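Local coordinates for protein probable 2-oxoglutarate-dependent dioxygenase At5g05600 (Arabidopsis thaliana, PDB 6LSV) that oxidises the plant hormone jasmonate to 12-hydroxyjasmonate, using iron, 2-oxoglutarate and molecular oxygen, and so acts on jasmonate defence signalling, at residues L89-A92 / A93-N96; L237-D240 / Q241-G244; T328-Q331 / Y332-F335. All coordinates share one frame; numbering follows the deposited sequence.

Interaction 1 (L89-A92 / A93-N96)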
loop_
_atom_site.group_PDB
_atom_site.type_symbol
_atom_site.label_atom_id
_atom_site.label_comp_id
_atom_site.label_asym_id
_atom_site.label_seq_id
_atom_site.Cartn_x
_atom_site.Cartn_y
_atom_site.Cartn_z
ATOM N N LEU A 89 2.697 3.120 19.769
ATOM C CA LEU A 89 2.066 2.041 19.015
ATOM C C LEU A 89 2.613 1.975 17.595
ATOM O O LEU A 89 2.848 0.882 17.065
ATOM C CB LEU A 89 0.547 2.221 19.002
ATOM C CG LEU A 89 -0.249 1.197 18.186
ATOM C CD1 LEU A 89 -0.013 -0.212 18.709
ATOM C CD2 LEU A 89 -1.732 1.537 18.198
ATOM N N MET A 90 2.828 3.137 16.968
ATOM C CA MET A 90 3.397 3.166 15.623
ATOM C C MET A 90 4.765 2.503 15.588
ATOM O O MET A 90 5.074 1.747 14.662
ATOM C CB MET A 90 3.499 4.609 15.128
ATOM C CG MET A 90 2.181 5.352 15.079
ATOM S SD MET A 90 2.415 7.065 14.581
ATOM C CE MET A 90 2.761 6.875 12.835
ATOM N N ASP A 91 5.597 2.774 16.593
ATOM C CA ASP A 91 6.938 2.204 16.618
ATOM C C ASP A 91 6.918 0.740 17.046
ATOM O O ASP A 91 7.700 -0.068 16.531
ATOM C CB ASP A 91 7.834 3.028 17.541
ATOM C CG ASP A 91 7.918 4.483 17.117
ATOM O OD1 ASP A 91 8.253 4.744 15.941
ATOM O OD2 ASP A 91 7.651 5.366 17.954
ATOM N N ALA A 92 6.035 0.379 17.981
ATOM C CA ALA A 92 5.917 -1.021 18.373
ATOM C C ALA A 92 5.502 -1.883 17.190
ATOM O O ALA A 92 5.996 -3.004 17.024
ATOM C CB ALA A 92 4.922 -1.169 19.524
ATOM N N ALA A 93 4.600 -1.367 16.351
ATOM C CA ALA A 93 4.212 -2.084 15.140
ATOM C C ALA A 93 5.412 -2.323 14.233
ATOM O O ALA A 93 5.585 -3.422 13.692
ATOM C CB ALA A 93 3.125 -1.305 14.400
ATOM N N ARG A 94 6.256 -1.309 14.061
ATOM C CA ARG A 94 7.418 -1.467 13.197
ATOM C C ARG A 94 8.418 -2.451 13.793
ATOM O O ARG A 94 8.895 -3.360 13.103
ATOM C CB ARG A 94 8.075 -0.111 12.952
ATOM C CG ARG A 94 9.353 -0.189 12.148
ATOM C CD ARG A 94 10.095 1.134 12.173
ATOM N NE ARG A 94 9.320 2.212 11.565
ATOM C CZ ARG A 94 8.633 3.121 12.248
ATOM N NH1 ARG A 94 8.620 3.089 13.576
ATOM N NH2 ARG A 94 7.957 4.062 11.600
ATOM N N GLU A 95 8.742 -2.292 15.080
ATOM C CA GLU A 95 9.795 -3.110 15.678
ATOM C C GLU A 95 9.342 -4.546 15.909
ATOM O O GLU A 95 10.168 -5.464 15.863
ATOM C CB GLU A 95 10.279 -2.479 16.981
ATOM C CG GLU A 95 10.943 -1.123 16.790
ATOM C CD GLU A 95 11.967 -1.122 15.663
ATOM O OE1 GLU A 95 12.863 -1.993 15.664
ATOM O OE2 GLU A 95 11.869 -0.252 14.770
ATOM N N ASN A 96 8.049 -4.763 16.155
ATOM C CA ASN A 96 7.529 -6.127 16.186
ATOM C C ASN A 96 7.716 -6.809 14.838
ATOM O O ASN A 96 8.193 -7.947 14.766
ATOM C CB ASN A 96 6.052 -6.119 16.578
ATOM C CG ASN A 96 5.846 -6.265 18.069
ATOM O OD1 ASN A 96 5.463 -7.329 18.550
ATOM N ND2 ASN A 96 6.100 -5.193 18.811
#
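A92 O is gripped twice by N96. The backbone N of N96 gives the regular helical bond, and ND2 of the same residue reaches A92 O at 2.8 Å. The two donors come from opposite faces of the carbonyl plane. The ND2 bond is bent, 145° at the hydrogen, and its donor stands above that plane. The first torsion of N96, chi1 -92°, turns the amide back toward A92 O. OD1 of N96 bonds T160 OG1, so both ends of the amide are held.

The second side-chain link joins D91 and R94, which lie side by side and point the same way. NH1 of R94 donates to D91 OD1 at 2.9 Å in a salt bridge. The carboxylate meets the edge of the guanidinium, and OD1 uses its anti lone pair. The bond is bent, 137° at the hydrogen. The arginine chain leaves with CG anti to the backbone N and then turns at chi3, which brings NH1 back toward D91. OD2 of D91 bonds H261 NE2, so the carboxylate is shared between R94 and a loop histidine. E95 forms a salt bridge with R98, further along the helix.

Backbone bonds of the helix join the same residues. A93 N to L89 O and E95 N to D91 O are both 2.9 Å; R94 N to M90 O is weak. L89 and A93 pack on helix 161-186, while M90 and R94 touch L237. This is an alpha-helical i to i+4 pattern with an i to i+3 salt bridge, within helix 87-102 of the N-terminal region of this dioxygenase family.

Interaction 2 (L237-D240 / Q241-G244)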
loop_
_atom_site.group_PDB
_atom_site.type_symbol
_atom_site.label_atom_id
_atom_site.label_comp_id
_atom_site.label_asym_id
_atom_site.label_seq_id
_atom_site.Cartn_x
_atom_site.Cartn_y
_atom_site.Cartn_z
ATOM N N LEU A 237 2.939 3.532 6.845
ATOM C CA LEU A 237 3.922 3.882 7.866
ATOM C C LEU A 237 5.297 3.533 7.315
ATOM O O LEU A 237 5.758 2.392 7.457
ATOM C CB LEU A 237 3.659 3.149 9.183
ATOM C CG LEU A 237 4.626 3.502 10.317
ATOM C CD1 LEU A 237 4.777 5.012 10.441
ATOM C CD2 LEU A 237 4.168 2.899 11.639
ATOM N N PRO A 238 5.979 4.462 6.661
ATOM C CA PRO A 238 7.286 4.147 6.084
ATOM C C PRO A 238 8.354 4.055 7.161
ATOM O O PRO A 238 8.193 4.541 8.281
ATOM C CB PRO A 238 7.552 5.322 5.136
ATOM C CG PRO A 238 6.768 6.452 5.708
ATOM C CD PRO A 238 5.578 5.860 6.417
ATOM N N ASP A 239 9.457 3.411 6.794
ATOM C CA ASP A 239 10.552 3.193 7.730
ATOM C C ASP A 239 11.038 4.524 8.290
ATOM O O ASP A 239 11.418 5.426 7.538
ATOM C CB ASP A 239 11.691 2.444 7.038
ATOM C CG ASP A 239 12.717 1.912 8.021
ATOM O OD1 ASP A 239 13.535 2.717 8.518
ATOM O OD2 ASP A 239 12.699 0.692 8.303
ATOM N N ASP A 240 11.020 4.640 9.616
ATOM C CA ASP A 240 11.313 5.895 10.295
ATOM C C ASP A 240 12.776 6.306 10.214
ATOM O O ASP A 240 13.109 7.385 10.712
ATOM C CB ASP A 240 10.908 5.791 11.763
ATOM C CG ASP A 240 11.897 4.981 12.581
ATOM O OD1 ASP A 240 12.231 3.849 12.167
ATOM O OD2 ASP A 240 12.349 5.482 13.633
ATOM N N GLN A 241 13.653 5.497 9.617
ATOM C CA GLN A 241 15.080 5.800 9.652
ATOM C C GLN A 241 15.710 5.822 8.265
ATOM O O GLN A 241 16.695 6.531 8.045
ATOM C CB GLN A 241 15.820 4.782 10.528
ATOM C CG GLN A 241 15.508 4.871 12.016
ATOM C CD GLN A 241 16.055 6.135 12.661
ATOM O OE1 GLN A 241 15.318 7.095 12.897
ATOM N NE2 GLN A 241 17.353 6.140 12.949
ATOM N N VAL A 242 15.174 5.048 7.326
ATOM C CA VAL A 242 15.843 4.794 6.054
ATOM C C VAL A 242 14.941 5.236 4.912
ATOM O O VAL A 242 13.773 4.834 4.842
ATOM C CB VAL A 242 16.220 3.310 5.901
ATOM C CG1 VAL A 242 17.290 3.142 4.834
ATOM C CG2 VAL A 242 16.685 2.738 7.230
ATOM N N PHE A 243 15.485 6.050 4.014
ATOM C CA PHE A 243 14.724 6.496 2.856
ATOM C C PHE A 243 14.631 5.372 1.829
ATOM O O PHE A 243 15.487 4.485 1.767
ATOM C CB PHE A 243 15.370 7.737 2.228
ATOM C CG PHE A 243 15.614 8.871 3.203
ATOM C CD1 PHE A 243 14.784 9.068 4.298
ATOM C CD2 PHE A 243 16.680 9.740 3.016
ATOM C CE1 PHE A 243 15.016 10.109 5.185
ATOM C CE2 PHE A 243 16.914 10.783 3.899
ATOM C CZ PHE A 243 16.082 10.966 4.984
ATOM N N GLY A 244 13.570 5.406 1.027
ATOM C CA GLY A 244 13.391 4.404 -0.005
ATOM C C GLY A 244 12.102 4.563 -0.782
ATOM O O GLY A 244 12.026 4.192 -1.955
#
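D239 of 237-240 is hydrogen-bonded through OD1 to Q241 and V242, and two residues lead up to it. L237 ends strand 233-237, where its backbone pairs with L297. P238 follows and touches 2-oxoglutarate; its carbonyl oxygen takes a weak hydrogen bond from R94 NH2.

D239 then turns its carboxylate onto the chain ahead. OD1 accepts from Q241 N at 3.0 Å and from V242 N at 3.1 Å. Both donors come on the anti side of OD1, from opposite faces of the carboxylate plane and tilted well out of it. The Q241 bond is the straighter, 153° against 136° at the hydrogen. CG of D239 lies opposite its own backbone N (chi1 -167°), which brings OD1 within reach of both N-H groups. CG2 of V242 lies 3.4 Å from the same oxygen. OD2 accepts from V295 N, tying the turn to strand 294-302. The turn also places V242 O to accept from NE of R294, a residue that binds 2-oxoglutarate.

D240 comes next, its side chain alongside that of Q241 and pointing the same way.

One aspartate oxygen thus takes up two successive backbone N-H groups. The bond to Q241 N makes an Asx turn, and V242 N adds a second bond to the same oxygen. The two N-H dipoles would probably help to stabilise a negative charge on D239.

Interaction 3 (T328-Q331 / Y332-F335). With JAA ({(1R,2R)-3-oxo-2-[(2Z)-pent-2-en-1-yl]cyclopentyl}acetic acid), chain D.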
loop_
_atom_site.group_PDB
_atom_site.type_symbol
_atom_site.label_atom_id
_atom_site.label_comp_id
_atom_site.label_asym_id
_atom_site.label_seq_id
_atom_site.Cartn_x
_atom_site.Cartn_y
_atom_site.Cartn_z
ATOM N N THR A 328 -16.535 -4.716 -9.446
ATOM C CA THR A 328 -16.300 -4.961 -8.033
ATOM C C THR A 328 -14.804 -4.945 -7.736
ATOM O O THR A 328 -13.963 -5.121 -8.624
ATOM C CB THR A 328 -16.895 -6.302 -7.601
ATOM O OG1 THR A 328 -16.124 -7.370 -8.167
ATOM C CG2 THR A 328 -18.337 -6.422 -8.062
ATOM N N PHE A 329 -14.472 -4.719 -6.463
ATOM C CA PHE A 329 -13.077 -4.802 -6.051
ATOM C C PHE A 329 -12.571 -6.238 -6.060
ATOM O O PHE A 329 -11.361 -6.458 -6.190
ATOM C CB PHE A 329 -12.893 -4.181 -4.666
ATOM C CG PHE A 329 -11.462 -4.112 -4.226
ATOM C CD1 PHE A 329 -10.504 -3.524 -5.038
ATOM C CD2 PHE A 329 -11.071 -4.641 -3.009
ATOM C CE1 PHE A 329 -9.181 -3.462 -4.640
ATOM C CE2 PHE A 329 -9.752 -4.583 -2.603
ATOM C CZ PHE A 329 -8.802 -3.992 -3.420
ATOM N N ASP A 330 -13.471 -7.215 -5.931
ATOM C CA ASP A 330 -13.074 -8.610 -6.087
ATOM C C ASP A 330 -12.552 -8.879 -7.491
ATOM O O ASP A 330 -11.554 -9.588 -7.667
ATOM C CB ASP A 330 -14.255 -9.525 -5.775
ATOM C CG ASP A 330 -14.307 -9.923 -4.322
ATOM O OD1 ASP A 330 -13.245 -9.883 -3.664
ATOM O OD2 ASP A 330 -15.404 -10.281 -3.843
ATOM N N GLN A 331 -13.218 -8.325 -8.508
ATOM C CA GLN A 331 -12.735 -8.476 -9.876
ATOM C C GLN A 331 -11.470 -7.661 -10.101
ATOM O O GLN A 331 -10.535 -8.124 -10.763
ATOM C CB GLN A 331 -13.814 -8.045 -10.868
ATOM C CG GLN A 331 -14.877 -9.082 -11.152
ATOM C CD GLN A 331 -16.253 -8.460 -11.315
ATOM O OE1 GLN A 331 -16.410 -7.442 -11.991
ATOM N NE2 GLN A 331 -17.257 -9.076 -10.705
ATOM N N TYR A 332 -11.429 -6.444 -9.558
ATOM C CA TYR A 332 -10.329 -5.530 -9.849
ATOM C C TYR A 332 -9.013 -6.039 -9.277
ATOM O O TYR A 332 -7.981 -6.024 -9.958
ATOM C CB TYR A 332 -10.650 -4.142 -9.299
ATOM C CG TYR A 332 -9.705 -3.062 -9.769
ATOM C CD1 TYR A 332 -8.476 -2.868 -9.151
ATOM C CD2 TYR A 332 -10.042 -2.238 -10.833
ATOM C CE1 TYR A 332 -7.611 -1.884 -9.581
ATOM C CE2 TYR A 332 -9.183 -1.249 -11.267
ATOM C CZ TYR A 332 -7.970 -1.077 -10.637
ATOM O OH TYR A 332 -7.111 -0.097 -11.066
ATOM N N ARG A 333 -9.025 -6.487 -8.022
ATOM C CA ARG A 333 -7.782 -6.852 -7.352
ATOM C C ARG A 333 -7.069 -8.023 -8.017
ATOM O O ARG A 333 -5.887 -8.246 -7.734
ATOM C CB ARG A 333 -8.060 -7.171 -5.884
ATOM C CG ARG A 333 -8.732 -8.511 -5.676
ATOM C CD ARG A 333 -9.501 -8.530 -4.383
ATOM N NE ARG A 333 -8.710 -7.994 -3.284
ATOM C CZ ARG A 333 -9.156 -7.884 -2.040
ATOM N NH1 ARG A 333 -10.390 -8.274 -1.750
ATOM N NH2 ARG A 333 -8.374 -7.385 -1.090
ATOM N N LEU A 334 -7.739 -8.764 -8.897
ATOM C CA LEU A 334 -7.073 -9.871 -9.573
ATOM C C LEU A 334 -6.039 -9.401 -10.590
ATOM O O LEU A 334 -5.139 -10.174 -10.935
ATOM C CB LEU A 334 -8.105 -10.775 -10.247
ATOM C CG LEU A 334 -8.903 -11.614 -9.246
ATOM C CD1 LEU A 334 -10.066 -12.329 -9.920
ATOM C CD2 LEU A 334 -7.986 -12.602 -8.546
ATOM N N PHE A 335 -6.137 -8.156 -11.066
ATOM C CA PHE A 335 -5.155 -7.645 -12.019
ATOM C C PHE A 335 -3.753 -7.644 -11.419
ATOM O O PHE A 335 -2.816 -8.200 -12.004
ATOM C CB PHE A 335 -5.549 -6.241 -12.478
ATOM C CG PHE A 335 -6.766 -6.212 -13.359
ATOM C CD1 PHE A 335 -6.914 -7.128 -14.388
ATOM C CD2 PHE A 335 -7.765 -5.267 -13.157
ATOM C CE1 PHE A 335 -8.034 -7.108 -15.200
ATOM C CE2 PHE A 335 -8.889 -5.240 -13.967
ATOM C CZ PHE A 335 -9.023 -6.164 -14.990
HETATM O O01 JAA D . 0.211 -8.020 -1.470
HETATM O O02 JAA D . -5.959 -6.524 -1.898
HETATM O O03 JAA D . -5.907 -8.030 -3.466
HETATM C C04 JAA D . -3.004 -7.285 -2.206
HETATM C C05 JAA D . -1.444 -7.022 -2.581
HETATM C C06 JAA D . -3.129 -8.831 -2.214
HETATM C C07 JAA D . -1.839 -9.323 -2.161
HETATM C C08 JAA D . -0.847 -8.026 -2.006
HETATM C C09 JAA D . -0.923 -5.639 -1.991
HETATM C C10 JAA D . -3.895 -6.710 -3.162
HETATM C C11 JAA D . -1.194 -4.507 -2.983
HETATM C C12 JAA D . -5.335 -7.110 -2.823
HETATM C C13 JAA D . -0.260 -3.639 -3.321
HETATM C C14 JAA D . 1.149 -3.724 -2.740
HETATM C C15 JAA D . 2.172 -3.717 -3.877
#
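F329 puts its CE2 rim over the guanidinium face of R333, beside the carboxylate of jasmonic acid. NH2 of R333 donates to JAA O02 at 2.7 Å, nearly straight at 172°. NE donates to JAA O03 at 2.8 Å and is more bent. One guanidinium therefore holds both carboxylate oxygens, with O02 at its edge and in its plane. R337 and R208 also bond the ligand, consistent with a pocket built to take an anion.

The F329 ring is inclined to that guanidinium, the two planes 39° apart. Its CE2 stands over the centre of the group, 3.4 Å from R333 CZ. R333 CB sits over a face of the same ring, 4.3 Å from its centroid, in a CH-pi contact. The arginine starts with CG between its backbone N and carbonyl carbon (chi1 75°) and bends at chi3, which carries the guanidinium out past the CE2 rim to the jasmonate carboxylate. At the guanidinium edge, D330 OD1 forms a long salt bridge with NH1, 3.8 Å away. It may help to hold the group's rotation.

Backbone bonds of the helical turn set the spacing of these residues. R333 N donates to F329 O at 3.0 Å, and Y332 N donates to T328 O. T328 is the N-cap: its OG1 accepts from Q331 N at 3.1 Å. D330 also bonds S305 through its backbone.

The Y332 ring leads away from 328-331, and its OH bonds D269 OD2. The short helix 329-332 leads from strand 327-328 toward helix 334-339, with F329 and Y332 packed on helix 269-274 and Y332 also on helix 345-348.

How the interactions relate
Interactions 1 and 2 adjoin, their centres about 13 Å apart. R94 NE makes a weak ion pair of 3.4 Å with D240 OD1, and L237 CD2 packs 3.4 Å from M90 O. Helix 87-102 thus backs the loop that leads from P238, at 2-oxoglutarate, to V242, beside R294. Interaction 1 is the more remote of the two: the side chain of R94 is about 9 Å from that ligand, that of D239 about 6 Å. Interaction 3 lies across the chain's centre, about 29 Å from interaction 2 between centres, and touches neither. It binds the other substrate, jasmonate, through R333, while the side chain of F329 stays about 12 Å from the iron.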